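PDB 5K04: N-terminal acetyltransferase B complex subunit NAT3 from Candida albicans, which acetylates the N-terminal amino group of proteins with acetyl-CoA, as the GNAT-family catalytic subunit of the NatB complex it forms with MDM20. Local coordinates for the interface of chains B and A. Coordinates in Å, arbitrary orientation; residue numbers count along the deposited sequence, not the author numbering. Chains: chain A, N-terminal acetyltransferase B complex subunit NAT3; chain B, Uncharacterized protein.

Contact 1: the interface of chains B and A. Residues chain B 277, 310, 313-314; chain A 48-49, 83-84.
B:Arg277 NH2, a guanidinium nitrogen at the start of MDM20 helix 277-289, is shared by two carboxylates, one from each subunit. On the GNAT-fold catalytic subunit NAT3 the partner is A:Glu48, the last residue of strand 43-48, whose OE2 lies 2.8 Å from B:Arg277 NH2 in a salt bridge. The hydrogen bond is fairly straight (160° at H) and stays in the guanidinium plane, but it reaches the A:Glu48 carboxylate from above, the two planes being turned 50° apart. A second link from NH1 to the same oxygen is weak. From its own subunit B:Asp314 holds the arginine side-on: its OD2 accepts from B:Arg277 NE at 2.7 Å, while OD1 takes NH2 at 3.0 Å, both on the syn sides and tilted a little off the carboxylate plane. This pair fixes the rotation of the guanidinium and points NH2 across the boundary. The arginine comes to this place with CG anti to the backbone N (chi1 170°) and the chain extended as far as NE. If both acids are ionised, one arginine would balance only part of their charge; B:Asp314 OD1 and A:Glu48 OE2 stay 5.1 Å apart, with B:Arg277 NH2 between them probably easing their repulsion.

A:Tyr84, in the 3-10 helix 82-84, packs beside this network. One ring face is covered by its own subunit's A:Glu48 CG, 3.6 Å above the plane, while B:Asp314 OD1 lies at the ring edge. B:Cys310 CB packs against A:Tyr84 CD1 at 3.9 Å, and the methyl of B:Ala313 approaches the phenol OH. Water 1, also in the ring plane, joins that hydroxyl to B:Asp314 OD1 and to the backbone O of A:Thr49, which is 2.8 Å from the water.

Contact 2: the interface of chains B and A. Residues chain B 491, 494-495; chain A 8-9, 33, 36-37.
B:Phe495, on MDM20 helix 489-503, pushes its ring among side chains of two NAT3 elements, the 3-10 helix 9-14 and helix 29-38. Its CG stands beside the backbone N, anti to the carbonyl carbon (chi1 -65°), which turns the ring toward NAT3. A:Met9 crosses it obliquely: CB lies in plane at the ring edge, and CG meets B:Phe495 CD1 at 3.6 Å. The A:Leu36 methyl CD1 comes to the same rim, 3.8 Å from B:Phe495 CE1. Further round, A:Ile37 CG1 touches B:Phe495 CE2 at 3.6 Å. One face of the ring carries the backbone O of B:Lys491 from its own helix, offset toward the rim.

B:Lys491 bends at chi2 (-65°) and runs at about a right angle to both A:Gln8 and A:Leu36. The aliphatic stem does the touching, with B:Lys491 CE 3.8 Å from A:Leu36 CD2 and CD against the A:Gln8 amide. The amide oxygen A:Gln8 OE1 takes part in two water links: water 2, 2.7 Å from OE1, leads to B:Gly494 N, and water 3 leads to B:Lys491 O. Water 3 also meets A:Met9 N in a nearly straight bond (174° at H). This mixed apolar and water-mediated patch holds the N-terminal region of NAT3 against its auxiliary subunit.

Contact 1: the interface of chains B and A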
# COMPACT_ATOMS: atom_id res chain seq x y z
N ARG B 277 32.23 -0.88 -4.05
CA ARG B 277 31.42 0.19 -3.47
C ARG B 277 31.36 0.08 -1.95
O ARG B 277 31.68 1.03 -1.23
CB ARG B 277 30.02 0.17 -4.08
CG ARG B 277 28.99 1.09 -3.40
CD ARG B 277 27.89 1.54 -4.37
NE ARG B 277 26.81 2.24 -3.67
CZ ARG B 277 25.77 1.63 -3.11
NH1 ARG B 277 25.66 0.31 -3.16
NH2 ARG B 277 24.84 2.33 -2.47
N CYS B 310 24.51 6.93 -7.71
CA CYS B 310 24.49 6.67 -6.28
C CYS B 310 25.36 7.63 -5.47
O CYS B 310 25.09 7.80 -4.28
CB CYS B 310 24.93 5.22 -5.99
SG CYS B 310 26.61 4.77 -6.35
N ALA B 313 23.89 10.24 -2.78
CA ALA B 313 23.13 9.64 -1.68
C ALA B 313 24.04 8.87 -0.74
O ALA B 313 23.81 8.84 0.48
CB ALA B 313 22.01 8.75 -2.23
N ASP B 314 25.09 8.26 -1.27
CA ASP B 314 26.04 7.54 -0.44
C ASP B 314 26.86 8.48 0.45
O ASP B 314 27.09 8.20 1.63
CB ASP B 314 26.94 6.68 -1.34
CG ASP B 314 26.19 5.50 -2.02
OD1 ASP B 314 25.00 5.27 -1.72
OD2 ASP B 314 26.82 4.80 -2.84
N GLU A 48 19.78 0.08 1.16
CA GLU A 48 20.88 1.03 1.14
C GLU A 48 20.86 1.95 2.35
O GLU A 48 19.81 2.31 2.88
CB GLU A 48 20.86 1.92 -0.13
CG GLU A 48 20.80 1.17 -1.43
CD GLU A 48 22.00 0.27 -1.66
OE1 GLU A 48 21.82 -0.77 -2.35
OE2 GLU A 48 23.10 0.60 -1.19
N THR A 49 22.06 2.31 2.78
CA THR A 49 22.26 3.46 3.65
C THR A 49 22.18 4.90 3.16
O THR A 49 22.71 5.22 2.09
CB THR A 49 23.74 3.68 3.87
OG1 THR A 49 24.38 3.82 2.58
CG2 THR A 49 24.33 2.48 4.57
N GLN A 83 18.35 4.96 -9.11
CA GLN A 83 19.46 5.65 -8.45
C GLN A 83 20.65 4.72 -8.23
O GLN A 83 21.79 5.18 -8.14
CB GLN A 83 19.01 6.23 -7.10
CG GLN A 83 17.75 7.08 -7.14
CD GLN A 83 17.97 8.45 -7.78
OE1 GLN A 83 18.94 9.15 -7.49
NE2 GLN A 83 17.05 8.84 -8.67
N TYR A 84 20.40 3.41 -8.16
CA TYR A 84 21.43 2.44 -7.78
C TYR A 84 21.77 1.48 -8.93
O TYR A 84 22.18 0.34 -8.69
CB TYR A 84 20.99 1.69 -6.52
CG TYR A 84 20.80 2.64 -5.35
CD1 TYR A 84 21.89 3.15 -4.66
CD2 TYR A 84 19.54 3.06 -4.94
CE1 TYR A 84 21.75 4.03 -3.61
CE2 TYR A 84 19.38 3.95 -3.87
CZ TYR A 84 20.50 4.44 -3.22
OH TYR A 84 20.40 5.31 -2.17
O HOH W 1 22.75 5.78 -0.65

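Contact 2: the interface of chains B and A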
# COMPACT_ATOMS: atom_id res chain seq x y z
N LYS B 491 7.14 -15.29 7.51
CA LYS B 491 6.44 -14.36 6.65
C LYS B 491 5.01 -14.11 7.09
O LYS B 491 4.36 -13.21 6.54
CB LYS B 491 6.41 -14.89 5.21
CG LYS B 491 7.75 -15.37 4.67
CD LYS B 491 8.76 -14.21 4.54
CE LYS B 491 10.01 -14.63 3.73
NZ LYS B 491 11.10 -13.62 3.82
N GLY B 494 3.71 -10.68 8.38
CA GLY B 494 3.58 -9.72 7.30
C GLY B 494 2.35 -9.94 6.43
O GLY B 494 1.78 -8.97 5.93
N PHE B 495 1.94 -11.20 6.23
CA PHE B 495 0.67 -11.45 5.55
C PHE B 495 -0.49 -10.88 6.35
O PHE B 495 -1.37 -10.21 5.82
CB PHE B 495 0.44 -12.95 5.34
CG PHE B 495 1.42 -13.61 4.42
CD1 PHE B 495 2.28 -12.88 3.62
CD2 PHE B 495 1.47 -14.99 4.35
CE1 PHE B 495 3.17 -13.51 2.77
CE2 PHE B 495 2.37 -15.63 3.50
CZ PHE B 495 3.22 -14.89 2.72
N GLN A 8 9.49 -9.06 2.78
CA GLN A 8 8.26 -9.24 3.52
C GLN A 8 7.14 -8.54 2.77
O GLN A 8 7.36 -7.53 2.09
CB GLN A 8 8.37 -8.68 4.96
CG GLN A 8 9.50 -9.28 5.80
CD GLN A 8 9.16 -10.66 6.37
OE1 GLN A 8 8.01 -11.10 6.31
NE2 GLN A 8 10.17 -11.34 6.93
N MET A 9 5.93 -9.09 2.91
CA MET A 9 4.75 -8.63 2.20
C MET A 9 4.57 -7.12 2.26
O MET A 9 4.18 -6.49 1.27
CB MET A 9 3.52 -9.33 2.78
CG MET A 9 2.56 -9.77 1.72
SD MET A 9 3.44 -10.48 0.37
CE MET A 9 2.11 -10.44 -0.69
N SER A 33 2.90 -13.44 -2.67
CA SER A 33 2.75 -14.24 -1.47
C SER A 33 3.07 -15.72 -1.74
O SER A 33 3.57 -16.42 -0.85
CB SER A 33 1.33 -14.09 -0.92
OG SER A 33 0.42 -14.73 -1.79
N LEU A 36 6.75 -16.10 -1.46
CA LEU A 36 7.10 -16.09 -0.04
C LEU A 36 6.67 -17.36 0.66
O LEU A 36 7.29 -17.75 1.65
CB LEU A 36 6.48 -14.88 0.65
CG LEU A 36 7.01 -13.53 0.15
CD1 LEU A 36 6.13 -12.43 0.68
CD2 LEU A 36 8.46 -13.29 0.54
N ILE A 37 5.63 -18.03 0.16
CA ILE A 37 5.15 -19.24 0.82
C ILE A 37 6.01 -20.44 0.42
O ILE A 37 6.45 -21.22 1.27
CB ILE A 37 3.66 -19.47 0.51
CG1 ILE A 37 2.79 -18.56 1.38
CG2 ILE A 37 3.25 -20.94 0.73
CD1 ILE A 37 1.43 -18.28 0.78
O HOH W 2 6.69 -11.80 8.54
O HOH W 3 5.80 -11.21 4.81

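The C-alpha centres of contact 1 and contact 2 lie about 26 Å apart, and the two patches share no residue or secondary-structure element. On MDM20, contact 1 draws on helices 277-289 and 311-315, whereas contact 2 uses helix 489-503, far along the chain. On NAT3, contact 1 takes the end of strand 43-48 and the 3-10 helix 82-84, and contact 2 takes the 3-10 helix 9-14 and helix 29-38. Charged pairing at contact 1 and apolar and water-mediated contact at contact 2 thus secure separate faces of the catalytic subunit, consistent with MDM20 wrapping around it and probably fixing its orientation within NatB.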